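Local coordinates for 3,6-diketocamphane 1,6-monooxygenase (Pseudomonas putida, PDB 4UWM), which uses reduced FMN and molecular oxygen to convert a diketocamphane into its lactone, a Baeyer-Villiger step in the degradation of (-)-camphor by Pseudomonas putida, at residues 85-89 with 149-154; 276-281 with 348-352. One frame throughout, in Å; residues are numbered along the deposited sequence.

Contact 1: 85-89 with 149-154; sequences PAKLA and IMEKIW
Small residues let helices approach closely, and Ala89 is the example here. Ala89 CB, directed at the facing helix, lies 3.8 Å from Met150 CB and 3.8 Å from Ile153 CG2. The Ala89 and Met150 CA atoms are 5.1 Å apart, and the axes of the short helical segments 85-89 and 149-154 approach to 8.8 Å, crossing at -51°. Around this centre, Met150 (m, t, m) reaches across segment 85-89, its SD 3.7 Å from Leu88 CG and its CG 3.9 Å from Pro85 CB. At the N-terminal end of 85-89, Pro85 CB meets Ile149 CG2 at 3.7 Å, and Ala86 CB meets Ile153 CD1 at 3.5 Å. Lys87, its CA-to-CB bond pointing away from 149-154, packs on Gln83, and Ala86 on Met118, both of the second subunit. At the polar edge, Trp154, with chi1 m and chi2 -36°, brings its indole edge to the backbone: NE1 donates to Ala89 O at 3.0 Å, with an N-H...O angle of 153°. Helix 85-98 follows strand 72-79 of the TIM barrel, and helix 139-155 packs against it. The chemistry implies an interface built on apolar fit, with the single indole-to-carbonyl bond adding a directional tie.

Contact 2: 276-281 with 348-352; sequences PIGYCF and AHDYY
Pro276 presents the CG-CD edge of its ring to the face of Tyr351: Pro276 CG sits 3.5 Å from the Tyr351 ring centroid, 7° off its normal, a CH-pi contact. Pro276 CB also approaches Asp350 O to 3.4 Å. Segment 276-281 is the first turn and a half of a helix, whereas 348-352 is irregular, with an inverse gamma turn centred on Asp350; CA atoms pair as Pro276 with Asp350 (5.9 Å) and Ile277 with His349 (6.2 Å). This loop follows strand 343-347 at the C-terminal end of the TIM barrel of the bacterial luciferase family, where FMN binds; the His349 side chain is about 7 Å from that of the FMN-binding residue His10. His349 (chi1 m, chi2 -86°) turns a ring face to Ile277, whose CG1 is 3.8 Å from His349 CG, while Cys280 SG reaches His349 CE1 at the ring edge, 3.8 Å away. A water accepts from Ile277 N (3.0 Å) and hydrogen-bonds Tyr351 OH (2.5 Å). Asp350 OD1 forms a salt bridge with Arg17.

Distant segments of a barrel can be joined by contacts arranged in series. Following the chain from the N terminus, three parallel strands precede helix 85-98, whose beginning enters contact 1; the chain then runs through strand 105-108 and returns along helix 139-155 to close a loop of 59 intervening residues. Further barrel strands, from 198-202 to 254-261, pass before helix 276-291 opens contact 2, which closes 66 residues later, just beyond strand 343-347. The two closures therefore neither nest nor cross. Their centres lie 36 Å apart on opposite sides of the chain's centre: contact 1 joins two helices, contact 2 a helix to the loop after a barrel strand.

Contact 1: 85-89 with 149-154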
ATOM      1  N   PRO A  85       7.513   4.839 -11.903  1.00 17.64           N
ATOM      2  CA  PRO A  85       6.667   6.019 -11.766  1.00 14.37           C
ATOM      3  C   PRO A  85       5.215   5.839 -12.178  1.00 15.96           C
ATOM      4  O   PRO A  85       4.369   6.545 -11.655  1.00 14.14           O
ATOM      5  CB  PRO A  85       7.337   7.061 -12.707  1.00 18.48           C
ATOM      6  CG  PRO A  85       8.731   6.574 -12.869  1.00 18.16           C
ATOM      7  CD  PRO A  85       8.681   5.092 -12.770  1.00 18.46           C
ATOM      8  N   ALA A  86       4.917   4.981 -13.161  1.00 16.08           N
ATOM      9  CA  ALA A  86       3.506   4.722 -13.508  1.00 14.98           C
ATOM     10  C   ALA A  86       2.769   3.970 -12.380  1.00 13.91           C
ATOM     11  O   ALA A  86       1.634   4.280 -12.071  1.00 13.90           O
ATOM     12  CB  ALA A  86       3.381   3.938 -14.823  1.00 14.85           C
ATOM     13  N   LYS A  87       3.414   2.967 -11.821  1.00 13.92           N
ATOM     14  CA  LYS A  87       2.849   2.237 -10.663  1.00 14.10           C
ATOM     15  C   LYS A  87       2.594   3.199  -9.489  1.00 11.83           C
ATOM     16  O   LYS A  87       1.536   3.159  -8.860  1.00 14.24           O
ATOM     17  CB  LYS A  87       3.805   1.114 -10.254  1.00 13.29           C
ATOM     18  CG  LYS A  87       3.274   0.128  -9.209  1.00 12.91           C
ATOM     19  CD  LYS A  87       2.184  -0.748  -9.848  1.00 13.71           C
ATOM     20  CE  LYS A  87       1.666  -1.810  -8.908  1.00 16.05           C
ATOM     21  NZ  LYS A  87       0.943  -1.125  -7.800  1.00 16.73           N
ATOM     22  N   LEU A  88       3.589   4.023  -9.179  1.00 12.75           N
ATOM     23  CA  LEU A  88       3.482   5.004  -8.092  1.00 13.74           C
ATOM     24  C   LEU A  88       2.397   6.054  -8.376  1.00 14.41           C
ATOM     25  O   LEU A  88       1.527   6.340  -7.537  1.00 10.97           O
ATOM     26  CB  LEU A  88       4.870   5.632  -7.809  1.00 13.30           C
ATOM     27  CG  LEU A  88       4.946   6.708  -6.712  1.00 15.03           C
ATOM     28  CD1 LEU A  88       4.314   6.211  -5.396  1.00 12.80           C
ATOM     29  CD2 LEU A  88       6.391   7.147  -6.505  1.00 13.32           C
ATOM     30  N   ALA A  89       2.390   6.597  -9.593  1.00 13.88           N
ATOM     31  CA  ALA A  89       1.365   7.594  -9.940  1.00 12.28           C
ATOM     32  C   ALA A  89      -0.047   7.053  -9.772  1.00 12.20           C
ATOM     33  O   ALA A  89      -0.925   7.753  -9.271  1.00 14.24           O
ATOM     34  CB  ALA A  89       1.563   8.110 -11.396  1.00 13.15           C
ATOM     35  N   ILE A 149       7.164  11.957 -15.534  1.00 20.87           N
ATOM     36  CA  ILE A 149       6.242  10.860 -15.890  1.00 19.47           C
ATOM     37  C   ILE A 149       4.930  10.876 -15.108  1.00 22.74           C
ATOM     38  O   ILE A 149       3.848  10.804 -15.704  1.00 18.23           O
ATOM     39  CB  ILE A 149       6.941   9.471 -15.766  1.00 22.99           C
ATOM     40  CG1 ILE A 149       8.084   9.378 -16.783  1.00 20.41           C
ATOM     41  CG2 ILE A 149       5.944   8.320 -15.918  1.00 19.88           C
ATOM     42  CD1 ILE A 149       9.100   8.262 -16.541  1.00 19.97           C
ATOM     43  N   MET A 150       5.007  10.967 -13.768  1.00 20.09           N
ATOM     44  CA  MET A 150       3.801  10.896 -12.959  1.00 16.86           C
ATOM     45  C   MET A 150       2.795  11.993 -13.289  1.00 16.03           C
ATOM     46  O   MET A 150       1.593  11.737 -13.361  1.00 17.41           O
ATOM     47  CB  MET A 150       4.144  10.912 -11.444  1.00 14.23           C
ATOM     48  CG  MET A 150       4.997   9.714 -11.005  1.00 15.12           C
ATOM     49  SD  MET A 150       4.775   9.396  -9.212  1.00 17.88           S
ATOM     50  CE  MET A 150       5.541  10.841  -8.512  1.00 16.48           C
ATOM     51  N   GLU A 151       3.271  13.222 -13.457  1.00 19.63           N
ATOM     52  CA  GLU A 151       2.373  14.331 -13.812  1.00 20.81           C
ATOM     53  C   GLU A 151       1.634  14.053 -15.125  1.00 20.82           C
ATOM     54  O   GLU A 151       0.479  14.429 -15.279  1.00 19.32           O
ATOM     55  CB  GLU A 151       3.154  15.637 -13.949  1.00 25.47           C
ATOM     56  CG  GLU A 151       3.762  16.111 -12.643  1.00 27.06           C
ATOM     57  CD  GLU A 151       4.697  17.293 -12.811  1.00 33.22           C
ATOM     58  OE1 GLU A 151       5.347  17.430 -13.870  1.00 37.70           O
ATOM     59  OE2 GLU A 151       4.819  18.062 -11.847  1.00 31.03           O
ATOM     60  N   LYS A 152       2.307  13.400 -16.066  1.00 22.52           N
ATOM     61  CA  LYS A 152       1.651  13.067 -17.349  1.00 24.37           C
ATOM     62  C   LYS A 152       0.643  11.912 -17.195  1.00 24.63           C
ATOM     63  O   LYS A 152      -0.436  11.917 -17.812  1.00 24.29           O
ATOM     64  CB  LYS A 152       2.694  12.823 -18.441  1.00 26.17           C
ATOM     65  CG  LYS A 152       3.550  14.051 -18.736  1.00 27.59           C
ATOM     66  CD  LYS A 152       4.740  13.702 -19.624  1.00 31.97           C
ATOM     67  CE  LYS A 152       4.327  13.616 -21.095  1.00 32.11           C
ATOM     68  NZ  LYS A 152       3.895  14.942 -21.624  1.00 33.32           N
ATOM     69  N   ILE A 153       0.951  10.945 -16.331  1.00 20.68           N
ATOM     70  CA  ILE A 153      -0.014   9.888 -16.059  0.60 21.83           C
ATOM     71  C   ILE A 153      -1.272  10.471 -15.422  1.00 21.46           C
ATOM     72  O   ILE A 153      -2.375  10.099 -15.808  1.00 20.32           O
ATOM     73  CB  ILE A 153       0.589   8.742 -15.229  0.60 23.08           C
ATOM     74  CG1 ILE A 153       1.462   7.879 -16.137  0.60 22.87           C
ATOM     75  CG2 ILE A 153      -0.507   7.872 -14.598  0.60 22.91           C
ATOM     76  CD1 ILE A 153       2.694   7.352 -15.459  0.60 20.70           C
ATOM     77  N   TRP A 154      -1.110  11.406 -14.476  1.00 22.07           N
ATOM     78  CA  TRP A 154      -2.278  12.024 -13.820  1.00 19.96           C
ATOM     79  C   TRP A 154      -3.165  12.799 -14.796  1.00 24.54           C
ATOM     80  O   TRP A 154      -4.382  12.897 -14.583  1.00 24.50           O
ATOM     81  CB  TRP A 154      -1.877  12.956 -12.663  1.00 19.67           C
ATOM     82  CG  TRP A 154      -1.205  12.241 -11.514  1.00 21.82           C
ATOM     83  CD1 TRP A 154      -1.493  10.981 -11.035  1.00 23.09           C
ATOM     84  CD2 TRP A 154      -0.142  12.744 -10.696  1.00 19.60           C
ATOM     85  NE1 TRP A 154      -0.673  10.678  -9.969  1.00 19.26           N
ATOM     86  CE2 TRP A 154       0.176  11.727  -9.744  1.00 19.13           C
ATOM     87  CE3 TRP A 154       0.586  13.941 -10.677  1.00 19.13           C
ATOM     88  CZ2 TRP A 154       1.200  11.873  -8.800  1.00 18.15           C
ATOM     89  CZ3 TRP A 154       1.604  14.100  -9.726  1.00 20.38           C
ATOM     90  CH2 TRP A 154       1.903  13.062  -8.798  1.00 18.37           C
TER

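Contact 2: 276-281 with 348-352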
ATOM      1  N   PRO A 276       9.797   8.563  26.584  1.00 34.95           N
ATOM      2  CA  PRO A 276      10.158   8.116  25.224  1.00 27.21           C
ATOM      3  C   PRO A 276      11.031   9.105  24.439  1.00 23.37           C
ATOM      4  O   PRO A 276      11.961   8.679  23.769  1.00 25.01           O
ATOM      5  CB  PRO A 276       8.800   7.984  24.546  1.00 25.10           C
ATOM      6  CG  PRO A 276       7.896   7.547  25.652  1.00 27.33           C
ATOM      7  CD  PRO A 276       8.372   8.295  26.879  1.00 29.56           C
ATOM      8  N   ILE A 277      10.726  10.395  24.522  1.00 24.63           N
ATOM      9  CA  ILE A 277      11.485  11.433  23.797  1.00 24.98           C
ATOM     10  C   ILE A 277      12.941  11.492  24.270  1.00 29.83           C
ATOM     11  O   ILE A 277      13.864  11.329  23.478  1.00 24.65           O
ATOM     12  CB  ILE A 277      10.783  12.808  23.856  1.00 25.15           C
ATOM     13  CG1 ILE A 277       9.370  12.694  23.286  1.00 25.67           C
ATOM     14  CG2 ILE A 277      11.595  13.900  23.159  1.00 27.92           C
ATOM     15  CD1 ILE A 277       8.436  13.846  23.598  1.00 26.24           C
ATOM     16  N   GLY A 278      13.147  11.664  25.578  1.00 31.40           N
ATOM     17  CA  GLY A 278      14.499  11.670  26.121  1.00 23.48           C
ATOM     18  C   GLY A 278      15.244  10.393  25.836  1.00 21.64           C
ATOM     19  O   GLY A 278      16.440  10.432  25.572  1.00 25.62           O
ATOM     20  N   TYR A 279      14.541   9.258  25.881  1.00 24.02           N
ATOM     21  CA  TYR A 279      15.143   7.957  25.572  1.00 24.55           C
ATOM     22  C   TYR A 279      15.691   7.879  24.131  1.00 27.59           C
ATOM     23  O   TYR A 279      16.830   7.443  23.897  1.00 26.51           O
ATOM     24  CB  TYR A 279      14.152   6.798  25.829  1.00 25.14           C
ATOM     25  CG  TYR A 279      14.758   5.450  25.532  1.00 26.00           C
ATOM     26  CD1 TYR A 279      15.645   4.845  26.430  1.00 32.74           C
ATOM     27  CD2 TYR A 279      14.498   4.795  24.326  1.00 26.68           C
ATOM     28  CE1 TYR A 279      16.236   3.620  26.142  1.00 29.94           C
ATOM     29  CE2 TYR A 279      15.083   3.579  24.032  1.00 25.65           C
ATOM     30  CZ  TYR A 279      15.944   2.991  24.949  1.00 32.13           C
ATOM     31  OH  TYR A 279      16.516   1.780  24.661  1.00 39.36           O
ATOM     32  N   CYS A 280      14.866   8.298  23.173  1.00 27.25           N
ATOM     33  CA  CYS A 280      15.244   8.244  21.752  1.00 23.80           C
ATOM     34  C   CYS A 280      16.444   9.162  21.503  1.00 22.62           C
ATOM     35  O   CYS A 280      17.447   8.748  20.921  1.00 25.30           O
ATOM     36  CB  CYS A 280      14.065   8.673  20.881  1.00 23.41           C
ATOM     37  SG  CYS A 280      14.444   8.663  19.108  1.00 23.50           S
ATOM     38  N   PHE A 281      16.341  10.400  21.977  1.00 26.13           N
ATOM     39  CA  PHE A 281      17.435  11.369  21.839  1.00 27.91           C
ATOM     40  C   PHE A 281      18.736  10.912  22.465  1.00 28.02           C
ATOM     41  O   PHE A 281      19.773  10.972  21.822  1.00 29.48           O
ATOM     42  CB  PHE A 281      17.032  12.745  22.357  1.00 27.78           C
ATOM     43  CG  PHE A 281      16.350  13.590  21.322  1.00 28.60           C
ATOM     44  CD1 PHE A 281      17.097  14.385  20.464  1.00 26.44           C
ATOM     45  CD2 PHE A 281      14.970  13.560  21.176  1.00 27.96           C
ATOM     46  CE1 PHE A 281      16.481  15.161  19.497  1.00 26.87           C
ATOM     47  CE2 PHE A 281      14.346  14.333  20.209  1.00 28.37           C
ATOM     48  CZ  PHE A 281      15.103  15.137  19.370  1.00 28.43           C
ATOM     49  N   ALA A 348       6.294  12.630  16.239  1.00 25.87           N
ATOM     50  CA  ALA A 348       5.676  11.582  17.044  1.00 23.94           C
ATOM     51  C   ALA A 348       6.743  10.656  17.607  1.00 29.55           C
ATOM     52  O   ALA A 348       7.683  10.262  16.899  1.00 30.49           O
ATOM     53  CB  ALA A 348       4.643  10.798  16.234  1.00 21.89           C
ATOM     54  N   HIS A 349       6.625  10.329  18.894  1.00 24.04           N
ATOM     55  CA  HIS A 349       7.563   9.393  19.506  1.00 21.30           C
ATOM     56  C   HIS A 349       6.892   8.114  20.007  1.00 18.43           C
ATOM     57  O   HIS A 349       5.680   8.008  19.991  1.00 20.69           O
ATOM     58  CB  HIS A 349       8.381  10.097  20.592  1.00 19.96           C
ATOM     59  CG  HIS A 349       9.548  10.830  20.034  1.00 15.98           C
ATOM     60  ND1 HIS A 349      10.761  10.221  19.802  1.00 17.52           N
ATOM     61  CD2 HIS A 349       9.660  12.090  19.559  1.00 16.11           C
ATOM     62  CE1 HIS A 349      11.593  11.095  19.266  1.00 14.95           C
ATOM     63  NE2 HIS A 349      10.953  12.240  19.121  1.00 16.30           N
ATOM     64  N   ASP A 350       7.685   7.139  20.432  1.00 18.13           N
ATOM     65  CA  ASP A 350       7.141   5.830  20.762  1.00 17.05           C
ATOM     66  C   ASP A 350       6.468   5.825  22.146  1.00 23.93           C
ATOM     67  O   ASP A 350       7.085   5.423  23.140  1.00 23.00           O
ATOM     68  CB  ASP A 350       8.227   4.753  20.683  1.00 18.95           C
ATOM     69  CG  ASP A 350       7.670   3.346  20.806  1.00 15.73           C
ATOM     70  OD1 ASP A 350       6.506   3.181  21.182  1.00 19.01           O
ATOM     71  OD2 ASP A 350       8.413   2.408  20.522  1.00 19.02           O
ATOM     72  N   TYR A 351       5.208   6.255  22.161  1.00 22.02           N
ATOM     73  CA  TYR A 351       4.334   6.251  23.333  1.00 27.15           C
ATOM     74  C   TYR A 351       3.276   5.160  23.274  1.00 25.50           C
ATOM     75  O   TYR A 351       2.253   5.205  23.985  1.00 24.40           O
ATOM     76  CB  TYR A 351       3.640   7.600  23.447  1.00 24.41           C
ATOM     77  CG  TYR A 351       4.409   8.607  24.253  1.00 28.95           C
ATOM     78  CD1 TYR A 351       4.313   8.633  25.654  1.00 33.26           C
ATOM     79  CD2 TYR A 351       5.213   9.553  23.628  1.00 30.10           C
ATOM     80  CE1 TYR A 351       5.012   9.576  26.401  1.00 29.99           C
ATOM     81  CE2 TYR A 351       5.913  10.497  24.364  1.00 33.40           C
ATOM     82  CZ  TYR A 351       5.799  10.508  25.746  1.00 34.47           C
ATOM     83  OH  TYR A 351       6.502  11.443  26.454  1.00 33.65           O
ATOM     84  N   TYR A 352       3.533   4.163  22.438  1.00 21.08           N
ATOM     85  CA  TYR A 352       2.578   3.100  22.201  1.00 20.63           C
ATOM     86  C   TYR A 352       2.175   2.368  23.496  1.00 22.98           C
ATOM     87  O   TYR A 352       1.007   2.006  23.640  1.00 22.07           O
ATOM     88  CB  TYR A 352       3.171   2.088  21.235  1.00 18.19           C
ATOM     89  CG  TYR A 352       2.260   0.947  20.846  1.00 17.64           C
ATOM     90  CD1 TYR A 352       0.979   1.173  20.339  1.00 20.10           C
ATOM     91  CD2 TYR A 352       2.699  -0.368  20.955  1.00 16.58           C
ATOM     92  CE1 TYR A 352       0.164   0.122  19.946  1.00 19.82           C
ATOM     93  CE2 TYR A 352       1.887  -1.420  20.573  1.00 20.80           C
ATOM     94  CZ  TYR A 352       0.634  -1.170  20.051  1.00 22.15           C
ATOM     95  OH  TYR A 352      -0.151  -2.230  19.657  1.00 21.19           O
TER
HETATM   96  O   HOH W   1       8.998  11.790  26.595  1.00 28.85           O